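Local coordinates for protein beta-galacturonidase (Eisenbergiella tayi, PDB 6NCW) that probably hydrolyses beta-linked galacturonides, as a glycoside hydrolase family 2 beta-galacturonidase from a gut bacterium, at residues G180-V188 against A196-G204; W223-T234 against I247-E255. One frame throughout, in Å; residues are numbered along the deposited sequence.

Overall arrangement
Both contacts are antiparallel beta hairpins within the immunoglobulin-like beta-sandwich of this family 2 glycoside hydrolase, and their centres lie about 26 Å apart. They come in series along the chain: 180-188 with 196-204 closes before 223-234 with 247-255 opens. They share one sheet, because strand 182-190 of contact 1 neighbours strand 227-238 of contact 2, and Val188 packs on Ile233 where the two meet. Contact 1 lies farther out, about 32 Å from the chain centre against 18 Å for contact 2, which reaches helix 317-326 of the TIM-barrel region. Neither touches the galacturonate-binding residues; both contribute to the sandwich, and contact 2 also meets the barrel region.

Contact 1. Residues G180-V188 against A196-G204; sequences GRLDGSVEV and AVLPIVLEG
Arg181 crosses Val201 and Glu203 obliquely at the open end of the hairpin of strands 182-190 and 193-202. Its CB and CG pass the carbonyl of Leu202, CG at 3.5 Å from Leu202 O. Next, CD lies 3.5 Å from Glu203 OE2, an oxygen at the guanidinium edge and in its plane; the salt bridge through Arg181 NE to Glu203 OE2 is long, 3.7 Å. With the chain extended from CG to NE, NE (3.7 Å) and NH2 then meet Val201 CG1 obliquely. At the tip, NH1 turns to Asp183 of the same segment in a salt bridge to OD2 whose hydrogen bond is weak. Val201 touches both partners of that bridge, CG1 the arginine and CG2 Asp183 OD1 at 3.5 Å.

Regular backbone pairing underlies this: four hydrogen-bonded pairs, from Leu182 with Leu202 to Val188 with Ala196, each bonded in both directions. The strand axes run at 154° to each other, as in a twisted antiparallel pair. On the face of Val186, Leu198 and Ile200, the CG2 branch of Val186 meets Ile200 CG1 at 3.7 Å. That face turns into the sandwich, with Val186 and Leu202 resting on strand 165-176 and Ile200 on Phe210 of strand 207-216. Along the other edge of strand 182-190, Ser185 and Glu187 bond through their backbones to strand 227-238.

Contact 2. Residues W223-T234 against I247-E255; sequences WSPESPVLYLIT and IIDRVGFRE
Leu230 holds CG opposite its carbonyl carbon (chi1 -57°), and Arg250 folds at chi3 (-45°); the two torsions bring Leu230 CD1 over the centre of one guanidinium face, 3.6 Å from Arg250 CZ. The aliphatic part of the same arginine is flanked by Leu232, whose CD2 comes within 3.5 Å of Arg250 CG. Contact is therefore carbon to carbon along the stem, with a methyl laid over the flat guanidinium, whose N-H groups point outward in its plane and whose charge meets Glu325.

On the other face of the sheet, the Tyr231 and Phe253 rings approach obliquely with planes at 87°, Tyr231 CE2 lying 3.8 Å from Phe253 CD2. Ile233 extends CG2 to Val251 CG1, also at 3.8 Å; Asp249 shares this face and touches Ile233 CG2 through its CB, while its carboxylate leads away. Tyr231 with Val251 and Ile233 with Asp249 are the hydrogen-bonded pairs, each joined by two backbone bonds.

Beyond Val251 that pairing gives way to a water, which donates to Val229 O (2.7 Å) and accepts from Phe253 N (3.0 Å). The 223-224 end then closes on the same segment through Trp223 N to Phe253 O, 2.9 Å, nearly straight at the hydrogen, though the N-H comes from above the carbonyl plane. Here Trp223 and Arg254 lie side by side, CE3 of the indole against CG of the arginine.

Trp223 NE1 reaches Asp324 O and Arg250 NH1 forms its salt bridge with Glu325, both on helix 317-326, while Arg254 NE binds Pro368 O; these bonds tie this part of the sandwich to the barrel region. Tyr231 OH accepts from Glu221 N. Across the sandwich, Ile233 and Val251 rest on strand 150-162, and strand 182-190 pairs along the far edge of strand 227-238.

Contact 1. Residues G180-V188 against A196-G204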
ATOM      1  N   GLY A 180      37.653  47.556  29.213  1.00 52.64           N
ATOM      2  CA  GLY A 180      38.553  47.592  30.343  1.00 54.59           C
ATOM      3  C   GLY A 180      38.706  46.255  31.052  1.00 61.98           C
ATOM      4  O   GLY A 180      37.898  45.342  30.891  1.00 59.36           O
ATOM      5  N   ARG A 181      39.778  46.160  31.842  1.00 59.40           N
ATOM      6  CA  ARG A 181      40.026  44.995  32.683  1.00 57.80           C
ATOM      7  C   ARG A 181      38.836  44.744  33.606  1.00 60.18           C
ATOM      8  O   ARG A 181      38.147  45.675  34.028  1.00 57.30           O
ATOM      9  CB  ARG A 181      41.311  45.214  33.494  1.00 62.05           C
ATOM     10  CG  ARG A 181      41.693  44.102  34.465  1.00 64.36           C
ATOM     11  CD  ARG A 181      42.987  44.439  35.205  1.00 67.03           C
ATOM     12  NE  ARG A 181      43.281  43.484  36.274  1.00 76.97           N
ATOM     13  CZ  ARG A 181      42.812  43.578  37.517  1.00 71.88           C
ATOM     14  NH1 ARG A 181      42.022  44.589  37.855  1.00 74.39           N
ATOM     15  NH2 ARG A 181      43.132  42.660  38.426  1.00 65.59           N
ATOM     16  N   LEU A 182      38.584  43.466  33.910  1.00 59.30           N
ATOM     17  CA  LEU A 182      37.426  43.068  34.702  1.00 58.93           C
ATOM     18  C   LEU A 182      37.835  42.081  35.792  1.00 53.19           C
ATOM     19  O   LEU A 182      38.696  41.227  35.574  1.00 55.75           O
ATOM     20  CB  LEU A 182      36.346  42.453  33.801  1.00 59.82           C
ATOM     21  CG  LEU A 182      34.898  42.565  34.281  1.00 60.92           C
ATOM     22  CD1 LEU A 182      34.013  43.203  33.204  1.00 56.37           C
ATOM     23  CD2 LEU A 182      34.372  41.190  34.687  1.00 58.39           C
ATOM     24  N   ASP A 183      37.212  42.209  36.964  1.00 52.65           N
ATOM     25  CA  ASP A 183      37.500  41.386  38.134  1.00 53.24           C
ATOM     26  C   ASP A 183      36.213  40.767  38.650  1.00 52.94           C
ATOM     27  O   ASP A 183      35.127  41.329  38.485  1.00 50.39           O
ATOM     28  CB  ASP A 183      38.116  42.188  39.308  1.00 59.76           C
ATOM     29  CG  ASP A 183      39.480  42.757  38.988  1.00 69.49           C
ATOM     30  OD1 ASP A 183      40.271  42.072  38.299  1.00 71.77           O
ATOM     31  OD2 ASP A 183      39.760  43.892  39.438  1.00 76.91           O
ATOM     32  N   GLY A 184      36.352  39.630  39.314  1.00 49.12           N
ATOM     33  CA  GLY A 184      35.211  38.974  39.912  1.00 45.02           C
ATOM     34  C   GLY A 184      35.556  37.543  40.265  1.00 47.99           C
ATOM     35  O   GLY A 184      36.722  37.144  40.260  1.00 46.56           O
ATOM     36  N   SER A 185      34.510  36.777  40.570  1.00 42.59           N
ATOM     37  CA  SER A 185      34.668  35.366  40.875  1.00 41.71           C
ATOM     38  C   SER A 185      33.541  34.574  40.215  1.00 46.46           C
ATOM     39  O   SER A 185      32.533  35.135  39.771  1.00 41.24           O
ATOM     40  CB  SER A 185      34.704  35.118  42.392  1.00 38.52           C
ATOM     41  OG  SER A 185      33.420  35.264  42.988  1.00 39.36           O
ATOM     42  N   VAL A 186      33.729  33.258  40.134  1.00 42.97           N
ATOM     43  CA  VAL A 186      32.687  32.349  39.681  1.00 36.23           C
ATOM     44  C   VAL A 186      32.466  31.306  40.766  1.00 34.83           C
ATOM     45  O   VAL A 186      33.414  30.640  41.198  1.00 35.47           O
ATOM     46  CB  VAL A 186      33.045  31.692  38.337  1.00 36.87           C
ATOM     47  CG1 VAL A 186      32.077  30.560  38.034  1.00 35.69           C
ATOM     48  CG2 VAL A 186      32.988  32.723  37.243  1.00 37.22           C
ATOM     49  N   GLU A 187      31.215  31.177  41.212  1.00 32.84           N
ATOM     50  CA  GLU A 187      30.830  30.197  42.216  1.00 37.50           C
ATOM     51  C   GLU A 187      30.121  29.018  41.548  1.00 35.40           C
ATOM     52  O   GLU A 187      29.154  29.209  40.802  1.00 35.16           O
ATOM     53  CB  GLU A 187      29.921  30.829  43.273  1.00 34.50           C
ATOM     54  CG  GLU A 187      29.464  29.828  44.324  1.00 43.67           C
ATOM     55  CD  GLU A 187      28.703  30.457  45.480  1.00 55.72           C
ATOM     56  OE1 GLU A 187      28.555  29.779  46.527  1.00 48.82           O
ATOM     57  OE2 GLU A 187      28.252  31.618  45.337  1.00 59.79           O
ATOM     58  N   VAL A 188      30.574  27.803  41.851  1.00 36.17           N
ATOM     59  CA  VAL A 188      30.156  26.592  41.142  1.00 31.80           C
ATOM     60  C   VAL A 188      29.540  25.629  42.145  1.00 37.29           C
ATOM     61  O   VAL A 188      30.190  25.246  43.130  1.00 39.62           O
ATOM     62  CB  VAL A 188      31.330  25.921  40.407  1.00 31.73           C
ATOM     63  CG1 VAL A 188      30.869  24.618  39.754  1.00 35.20           C
ATOM     64  CG2 VAL A 188      31.929  26.844  39.378  1.00 25.77           C
ATOM     65  N   ALA A 196      33.234  24.929  44.195  1.00 32.28           N
ATOM     66  CA  ALA A 196      34.413  25.773  44.091  1.00 32.22           C
ATOM     67  C   ALA A 196      33.983  27.210  43.877  1.00 40.35           C
ATOM     68  O   ALA A 196      32.858  27.489  43.449  1.00 40.51           O
ATOM     69  CB  ALA A 196      35.338  25.325  42.954  1.00 32.91           C
ATOM     70  N   VAL A 197      34.899  28.120  44.201  1.00 40.98           N
ATOM     71  CA  VAL A 197      34.799  29.529  43.845  1.00 40.34           C
ATOM     72  C   VAL A 197      36.100  29.895  43.148  1.00 42.71           C
ATOM     73  O   VAL A 197      37.177  29.798  43.748  1.00 44.65           O
ATOM     74  CB  VAL A 197      34.558  30.432  45.068  1.00 40.62           C
ATOM     75  CG1 VAL A 197      34.418  31.880  44.629  1.00 43.03           C
ATOM     76  CG2 VAL A 197      33.320  29.984  45.833  1.00 42.29           C
ATOM     77  N   LEU A 198      36.005  30.296  41.883  1.00 41.78           N
ATOM     78  CA  LEU A 198      37.180  30.603  41.083  1.00 43.47           C
ATOM     79  C   LEU A 198      37.347  32.106  40.975  1.00 47.42           C
ATOM     80  O   LEU A 198      36.410  32.793  40.541  1.00 45.83           O
ATOM     81  CB  LEU A 198      37.052  29.991  39.692  1.00 43.33           C
ATOM     82  CG  LEU A 198      37.229  28.477  39.614  1.00 44.09           C
ATOM     83  CD1 LEU A 198      37.141  28.001  38.165  1.00 37.42           C
ATOM     84  CD2 LEU A 198      38.577  28.093  40.241  1.00 43.01           C
ATOM     85  N   PRO A 199      38.492  32.667  41.358  1.00 51.32           N
ATOM     86  CA  PRO A 199      38.718  34.096  41.110  1.00 46.04           C
ATOM     87  C   PRO A 199      39.017  34.342  39.639  1.00 45.23           C
ATOM     88  O   PRO A 199      39.787  33.612  39.012  1.00 46.87           O
ATOM     89  CB  PRO A 199      39.915  34.435  42.008  1.00 46.48           C
ATOM     90  CG  PRO A 199      40.626  33.123  42.219  1.00 52.01           C
ATOM     91  CD  PRO A 199      39.571  32.042  42.146  1.00 50.28           C
ATOM     92  N   ILE A 200      38.384  35.377  39.090  1.00 45.08           N
ATOM     93  CA  ILE A 200      38.432  35.692  37.666  1.00 48.08           C
ATOM     94  C   ILE A 200      39.121  37.036  37.495  1.00 48.72           C
ATOM     95  O   ILE A 200      38.782  38.004  38.187  1.00 44.02           O
ATOM     96  CB  ILE A 200      37.021  35.751  37.037  1.00 46.44           C
ATOM     97  CG1 ILE A 200      36.242  34.462  37.275  1.00 48.01           C
ATOM     98  CG2 ILE A 200      37.108  36.032  35.556  1.00 44.79           C
ATOM     99  CD1 ILE A 200      36.896  33.261  36.698  1.00 45.18           C
ATOM    100  N   VAL A 201      40.061  37.101  36.555  1.00 48.86           N
ATOM    101  CA  VAL A 201      40.620  38.362  36.091  1.00 48.66           C
ATOM    102  C   VAL A 201      40.703  38.305  34.571  1.00 49.28           C
ATOM    103  O   VAL A 201      41.385  37.435  34.013  1.00 49.90           O
ATOM    104  CB  VAL A 201      42.004  38.655  36.691  1.00 47.35           C
ATOM    105  CG1 VAL A 201      42.623  39.838  35.973  1.00 55.55           C
ATOM    106  CG2 VAL A 201      41.883  38.941  38.178  1.00 54.59           C
ATOM    107  N   LEU A 202      40.015  39.229  33.903  1.00 49.79           N
ATOM    108  CA  LEU A 202      39.992  39.304  32.454  1.00 50.36           C
ATOM    109  C   LEU A 202      40.456  40.683  32.011  1.00 54.58           C
ATOM    110  O   LEU A 202      39.970  41.697  32.520  1.00 54.05           O
ATOM    111  CB  LEU A 202      38.588  39.029  31.913  1.00 50.15           C
ATOM    112  CG  LEU A 202      38.057  37.605  32.074  1.00 47.28           C
ATOM    113  CD1 LEU A 202      36.557  37.601  31.924  1.00 38.53           C
ATOM    114  CD2 LEU A 202      38.696  36.717  31.031  1.00 42.64           C
ATOM    115  N   GLU A 203      41.389  40.714  31.065  1.00 54.15           N
ATOM    116  CA  GLU A 203      41.736  41.961  30.404  1.00 53.99           C
ATOM    117  C   GLU A 203      40.645  42.332  29.399  1.00 57.93           C
ATOM    118  O   GLU A 203      39.800  41.511  29.025  1.00 57.18           O
ATOM    119  CB  GLU A 203      43.105  41.843  29.719  1.00 56.15           C
ATOM    120  CG  GLU A 203      44.264  41.502  30.682  1.00 60.08           C
ATOM    121  CD  GLU A 203      44.518  42.589  31.738  1.00 69.25           C
ATOM    122  OE1 GLU A 203      44.701  43.767  31.350  1.00 71.12           O
ATOM    123  OE2 GLU A 203      44.526  42.274  32.957  1.00 66.51           O
ATOM    124  N   GLY A 204      40.651  43.594  28.982  1.00 53.86           N
ATOM    125  CA  GLY A 204      39.623  44.092  28.087  1.00 51.82           C
ATOM    126  C   GLY A 204      39.365  43.220  26.874  1.00 54.33           C
ATOM    127  O   GLY A 204      40.293  42.878  26.130  1.00 45.50           O
TER

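Contact 2. Residues W223-T234 against I247-E255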
ATOM      1  N   TRP A 223      25.924   7.666  37.189  1.00 30.66           N
ATOM      2  CA  TRP A 223      25.082   7.605  36.006  1.00 25.81           C
ATOM      3  C   TRP A 223      25.399   6.300  35.288  1.00 26.56           C
ATOM      4  O   TRP A 223      26.572   5.939  35.134  1.00 28.21           O
ATOM      5  CB  TRP A 223      25.331   8.802  35.088  1.00 23.15           C
ATOM      6  CG  TRP A 223      24.402   8.880  33.880  1.00 23.12           C
ATOM      7  CD1 TRP A 223      23.264   9.637  33.768  1.00 22.59           C
ATOM      8  CD2 TRP A 223      24.544   8.190  32.631  1.00 23.76           C
ATOM      9  NE1 TRP A 223      22.690   9.454  32.534  1.00 26.08           N
ATOM     10  CE2 TRP A 223      23.452   8.571  31.814  1.00 26.99           C
ATOM     11  CE3 TRP A 223      25.484   7.286  32.120  1.00 24.81           C
ATOM     12  CZ2 TRP A 223      23.274   8.077  30.517  1.00 19.40           C
ATOM     13  CZ3 TRP A 223      25.309   6.801  30.823  1.00 20.86           C
ATOM     14  CH2 TRP A 223      24.209   7.203  30.042  1.00 24.45           C
ATOM     15  N   SER A 224      24.358   5.593  34.867  1.00 22.88           N
ATOM     16  CA  SER A 224      24.520   4.380  34.080  1.00 27.99           C
ATOM     17  C   SER A 224      23.200   4.088  33.391  1.00 26.89           C
ATOM     18  O   SER A 224      22.165   4.648  33.775  1.00 28.52           O
ATOM     19  CB  SER A 224      24.931   3.191  34.957  1.00 24.04           C
ATOM     20  OG  SER A 224      23.791   2.703  35.635  1.00 26.71           O
ATOM     21  N   PRO A 225      23.207   3.229  32.364  1.00 26.94           N
ATOM     22  CA  PRO A 225      21.938   2.826  31.730  1.00 28.19           C
ATOM     23  C   PRO A 225      20.873   2.386  32.712  1.00 28.44           C
ATOM     24  O   PRO A 225      19.706   2.735  32.526  1.00 29.93           O
ATOM     25  CB  PRO A 225      22.370   1.678  30.814  1.00 30.09           C
ATOM     26  CG  PRO A 225      23.769   2.053  30.408  1.00 27.91           C
ATOM     27  CD  PRO A 225      24.376   2.834  31.561  1.00 25.99           C
ATOM     28  N   GLU A 226      21.241   1.648  33.767  1.00 28.94           N
ATOM     29  CA  GLU A 226      20.264   1.170  34.745  1.00 30.93           C
ATOM     30  C   GLU A 226      19.826   2.248  35.722  1.00 31.64           C
ATOM     31  O   GLU A 226      18.761   2.110  36.335  1.00 29.99           O
ATOM     32  CB  GLU A 226      20.821   0.003  35.564  1.00 31.70           C
ATOM     33  CG  GLU A 226      21.663  -0.974  34.776  1.00 35.43           C
ATOM     34  CD  GLU A 226      23.111  -0.544  34.743  1.00 38.34           C
ATOM     35  OE1 GLU A 226      23.722  -0.327  35.822  1.00 44.15           O
ATOM     36  OE2 GLU A 226      23.639  -0.415  33.637  1.00 38.29           O
ATOM     37  N   SER A 227      20.629   3.293  35.898  1.00 28.38           N
ATOM     38  CA  SER A 227      20.351   4.331  36.889  1.00 28.73           C
ATOM     39  C   SER A 227      20.892   5.667  36.387  1.00 24.13           C
ATOM     40  O   SER A 227      21.983   6.107  36.769  1.00 24.95           O
ATOM     41  CB  SER A 227      20.959   3.953  38.239  1.00 28.05           C
ATOM     42  OG  SER A 227      20.647   4.925  39.207  1.00 32.49           O
ATOM     43  N   PRO A 228      20.145   6.351  35.514  1.00 29.43           N
ATOM     44  CA  PRO A 228      20.732   7.576  34.923  1.00 28.87           C
ATOM     45  C   PRO A 228      20.577   8.812  35.802  1.00 27.88           C
ATOM     46  O   PRO A 228      19.836   9.752  35.487  1.00 29.46           O
ATOM     47  CB  PRO A 228      19.970   7.697  33.596  1.00 25.70           C
ATOM     48  CG  PRO A 228      18.652   7.068  33.865  1.00 28.32           C
ATOM     49  CD  PRO A 228      18.896   5.946  34.839  1.00 26.12           C
ATOM     50  N   VAL A 229      21.312   8.839  36.920  1.00 28.95           N
ATOM     51  CA  VAL A 229      21.253   9.973  37.841  1.00 25.97           C
ATOM     52  C   VAL A 229      21.970  11.171  37.233  1.00 28.44           C
ATOM     53  O   VAL A 229      23.110  11.059  36.769  1.00 26.22           O
ATOM     54  CB  VAL A 229      21.883   9.596  39.193  1.00 31.92           C
ATOM     55  CG1 VAL A 229      21.963  10.809  40.104  1.00 26.95           C
ATOM     56  CG2 VAL A 229      21.123   8.456  39.835  1.00 28.26           C
ATOM     57  N   LEU A 230      21.305  12.327  37.241  1.00 20.83           N
ATOM     58  CA  LEU A 230      21.853  13.564  36.711  1.00 25.56           C
ATOM     59  C   LEU A 230      21.910  14.626  37.806  1.00 30.80           C
ATOM     60  O   LEU A 230      21.126  14.606  38.759  1.00 27.52           O
ATOM     61  CB  LEU A 230      21.010  14.099  35.528  1.00 26.76           C
ATOM     62  CG  LEU A 230      20.829  13.154  34.337  1.00 23.78           C
ATOM     63  CD1 LEU A 230      19.839  13.725  33.318  1.00 22.17           C
ATOM     64  CD2 LEU A 230      22.180  12.913  33.709  1.00 22.61           C
ATOM     65  N   TYR A 231      22.833  15.568  37.652  1.00 31.11           N
ATOM     66  CA  TYR A 231      22.941  16.705  38.550  1.00 28.60           C
ATOM     67  C   TYR A 231      22.989  17.999  37.759  1.00 29.27           C
ATOM     68  O   TYR A 231      23.659  18.077  36.728  1.00 29.25           O
ATOM     69  CB  TYR A 231      24.198  16.615  39.410  1.00 29.19           C
ATOM     70  CG  TYR A 231      24.231  15.445  40.358  1.00 26.73           C
ATOM     71  CD1 TYR A 231      23.704  15.553  41.632  1.00 31.01           C
ATOM     72  CD2 TYR A 231      24.798  14.241  39.983  1.00 26.04           C
ATOM     73  CE1 TYR A 231      23.738  14.488  42.514  1.00 35.42           C
ATOM     74  CE2 TYR A 231      24.838  13.164  40.848  1.00 31.20           C
ATOM     75  CZ  TYR A 231      24.313  13.299  42.123  1.00 34.19           C
ATOM     76  OH  TYR A 231      24.353  12.247  43.003  1.00 33.12           O
ATOM     77  N   LEU A 232      22.328  19.033  38.269  1.00 29.34           N
ATOM     78  CA  LEU A 232      22.532  20.364  37.716  1.00 33.26           C
ATOM     79  C   LEU A 232      23.833  20.943  38.259  1.00 37.58           C
ATOM     80  O   LEU A 232      24.075  20.920  39.471  1.00 36.91           O
ATOM     81  CB  LEU A 232      21.358  21.281  38.059  1.00 32.83           C
ATOM     82  CG  LEU A 232      19.989  20.795  37.593  1.00 34.99           C
ATOM     83  CD1 LEU A 232      18.887  21.503  38.347  1.00 28.73           C
ATOM     84  CD2 LEU A 232      19.859  21.031  36.102  1.00 32.64           C
ATOM     85  N   ILE A 233      24.683  21.440  37.365  1.00 33.87           N
ATOM     86  CA  ILE A 233      25.874  22.184  37.746  1.00 29.21           C
ATOM     87  C   ILE A 233      25.590  23.648  37.458  1.00 33.36           C
ATOM     88  O   ILE A 233      25.120  23.996  36.366  1.00 29.34           O
ATOM     89  CB  ILE A 233      27.146  21.678  37.031  1.00 28.89           C
ATOM     90  CG1 ILE A 233      28.371  22.454  37.500  1.00 29.05           C
ATOM     91  CG2 ILE A 233      27.035  21.750  35.501  1.00 27.74           C
ATOM     92  CD1 ILE A 233      29.688  21.827  37.072  1.00 30.70           C
ATOM     93  N   THR A 234      25.818  24.501  38.458  1.00 33.06           N
ATOM     94  CA  THR A 234      25.520  25.924  38.352  1.00 32.55           C
ATOM     95  C   THR A 234      26.789  26.747  38.531  1.00 35.74           C
ATOM     96  O   THR A 234      27.572  26.510  39.458  1.00 32.10           O
ATOM     97  CB  THR A 234      24.475  26.343  39.387  1.00 36.67           C
ATOM     98  OG1 THR A 234      23.336  25.480  39.276  1.00 40.68           O
ATOM     99  CG2 THR A 234      24.035  27.773  39.134  1.00 36.27           C
ATOM    100  N   ILE A 247      25.359  30.296  34.268  1.00 35.93           N
ATOM    101  CA  ILE A 247      25.122  29.226  33.308  1.00 33.49           C
ATOM    102  C   ILE A 247      24.800  27.980  34.117  1.00 36.19           C
ATOM    103  O   ILE A 247      25.398  27.741  35.175  1.00 31.95           O
ATOM    104  CB  ILE A 247      26.328  29.004  32.368  1.00 34.80           C
ATOM    105  CG1 ILE A 247      25.939  28.093  31.206  1.00 33.16           C
ATOM    106  CG2 ILE A 247      27.512  28.418  33.127  1.00 33.86           C
ATOM    107  CD1 ILE A 247      26.866  28.198  30.035  1.00 31.57           C
ATOM    108  N   ILE A 248      23.805  27.221  33.661  1.00 29.57           N
ATOM    109  CA  ILE A 248      23.400  25.975  34.301  1.00 29.57           C
ATOM    110  C   ILE A 248      23.468  24.863  33.257  1.00 31.89           C
ATOM    111  O   ILE A 248      22.977  25.032  32.137  1.00 29.64           O
ATOM    112  CB  ILE A 248      21.987  26.082  34.899  1.00 30.41           C
ATOM    113  CG1 ILE A 248      21.875  27.325  35.800  1.00 33.67           C
ATOM    114  CG2 ILE A 248      21.660  24.848  35.691  1.00 28.54           C
ATOM    115  CD1 ILE A 248      20.451  27.613  36.286  1.00 26.99           C
ATOM    116  N   ASP A 249      24.081  23.733  33.621  1.00 31.51           N
ATOM    117  CA  ASP A 249      24.152  22.573  32.740  1.00 30.17           C
ATOM    118  C   ASP A 249      23.784  21.321  33.529  1.00 31.01           C
ATOM    119  O   ASP A 249      23.374  21.427  34.688  1.00 32.39           O
ATOM    120  CB  ASP A 249      25.548  22.460  32.112  1.00 27.82           C
ATOM    121  CG  ASP A 249      25.501  21.968  30.655  1.00 36.46           C
ATOM    122  OD1 ASP A 249      24.801  20.960  30.377  1.00 29.20           O
ATOM    123  OD2 ASP A 249      26.163  22.593  29.795  1.00 37.89           O
ATOM    124  N   ARG A 250      23.900  20.140  32.927  1.00 32.30           N
ATOM    125  CA  ARG A 250      23.639  18.886  33.632  1.00 30.00           C
ATOM    126  C   ARG A 250      24.783  17.910  33.430  1.00 27.62           C
ATOM    127  O   ARG A 250      25.346  17.819  32.336  1.00 30.96           O
ATOM    128  CB  ARG A 250      22.350  18.220  33.175  1.00 29.10           C
ATOM    129  CG  ARG A 250      21.130  18.668  33.921  1.00 31.94           C
ATOM    130  CD  ARG A 250      19.998  17.686  33.770  1.00 29.30           C
ATOM    131  NE  ARG A 250      19.858  17.273  32.375  1.00 33.54           N
ATOM    132  CZ  ARG A 250      18.740  16.785  31.848  1.00 27.93           C
ATOM    133  NH1 ARG A 250      17.643  16.659  32.586  1.00 31.58           N
ATOM    134  NH2 ARG A 250      18.720  16.428  30.578  1.00 28.30           N
ATOM    135  N   VAL A 251      25.098  17.153  34.479  1.00 26.25           N
ATOM    136  CA  VAL A 251      26.205  16.212  34.453  1.00 25.39           C
ATOM    137  C   VAL A 251      25.723  14.878  34.999  1.00 24.57           C
ATOM    138  O   VAL A 251      24.687  14.783  35.662  1.00 24.37           O
ATOM    139  CB  VAL A 251      27.437  16.706  35.259  1.00 23.71           C
ATOM    140  CG1 VAL A 251      27.887  18.082  34.778  1.00 25.80           C
ATOM    141  CG2 VAL A 251      27.133  16.727  36.744  1.00 25.02           C
ATOM    142  N   GLY A 252      26.473  13.842  34.658  1.00 25.10           N
ATOM    143  CA  GLY A 252      26.336  12.545  35.295  1.00 25.22           C
ATOM    144  C   GLY A 252      27.721  12.007  35.588  1.00 24.65           C
ATOM    145  O   GLY A 252      28.683  12.299  34.875  1.00 28.50           O
ATOM    146  N   PHE A 253      27.825  11.258  36.679  1.00 21.54           N
ATOM    147  CA  PHE A 253      29.104  10.707  37.137  1.00 26.63           C
ATOM    148  C   PHE A 253      29.245   9.300  36.561  1.00 24.54           C
ATOM    149  O   PHE A 253      28.702   8.335  37.105  1.00 25.09           O
ATOM    150  CB  PHE A 253      29.180  10.697  38.668  1.00 26.97           C
ATOM    151  CG  PHE A 253      29.443  12.061  39.286  1.00 28.87           C
ATOM    152  CD1 PHE A 253      30.726  12.429  39.677  1.00 29.80           C
ATOM    153  CD2 PHE A 253      28.404  12.971  39.483  1.00 29.25           C
ATOM    154  CE1 PHE A 253      30.972  13.686  40.244  1.00 31.20           C
ATOM    155  CE2 PHE A 253      28.645  14.228  40.041  1.00 26.99           C
ATOM    156  CZ  PHE A 253      29.930  14.583  40.421  1.00 31.20           C
ATOM    157  N   ARG A 254      29.952   9.178  35.440  1.00 27.03           N
ATOM    158  CA  ARG A 254      30.269   7.874  34.880  1.00 26.04           C
ATOM    159  C   ARG A 254      31.652   7.928  34.257  1.00 27.01           C
ATOM    160  O   ARG A 254      32.103   8.979  33.799  1.00 27.00           O
ATOM    161  CB  ARG A 254      29.233   7.422  33.829  1.00 29.34           C
ATOM    162  CG  ARG A 254      29.002   8.417  32.680  1.00 29.42           C
ATOM    163  CD  ARG A 254      29.795   8.015  31.483  1.00 28.69           C
ATOM    164  NE  ARG A 254      29.780   8.996  30.401  1.00 27.08           N
ATOM    165  CZ  ARG A 254      30.761   9.856  30.158  1.00 30.08           C
ATOM    166  NH1 ARG A 254      31.832   9.891  30.941  1.00 29.27           N
ATOM    167  NH2 ARG A 254      30.677  10.676  29.123  1.00 27.71           N
ATOM    168  N   GLU A 255      32.313   6.778  34.224  1.00 25.45           N
ATOM    169  CA  GLU A 255      33.609   6.644  33.579  1.00 29.89           C
ATOM    170  C   GLU A 255      33.456   5.835  32.298  1.00 28.31           C
ATOM    171  O   GLU A 255      32.792   4.795  32.290  1.00 28.09           O
ATOM    172  CB  GLU A 255      34.620   5.967  34.509  1.00 24.43           C
ATOM    173  CG  GLU A 255      36.002   5.850  33.910  1.00 30.18           C
ATOM    174  CD  GLU A 255      36.972   5.072  34.815  1.00 37.77           C
ATOM    175  OE1 GLU A 255      37.855   5.720  35.423  1.00 36.46           O
ATOM    176  OE2 GLU A 255      36.837   3.824  34.928  1.00 33.64           O
TER
HETATM  177  O   HOH W   1      25.307  10.924  38.258  1.00 23.32           O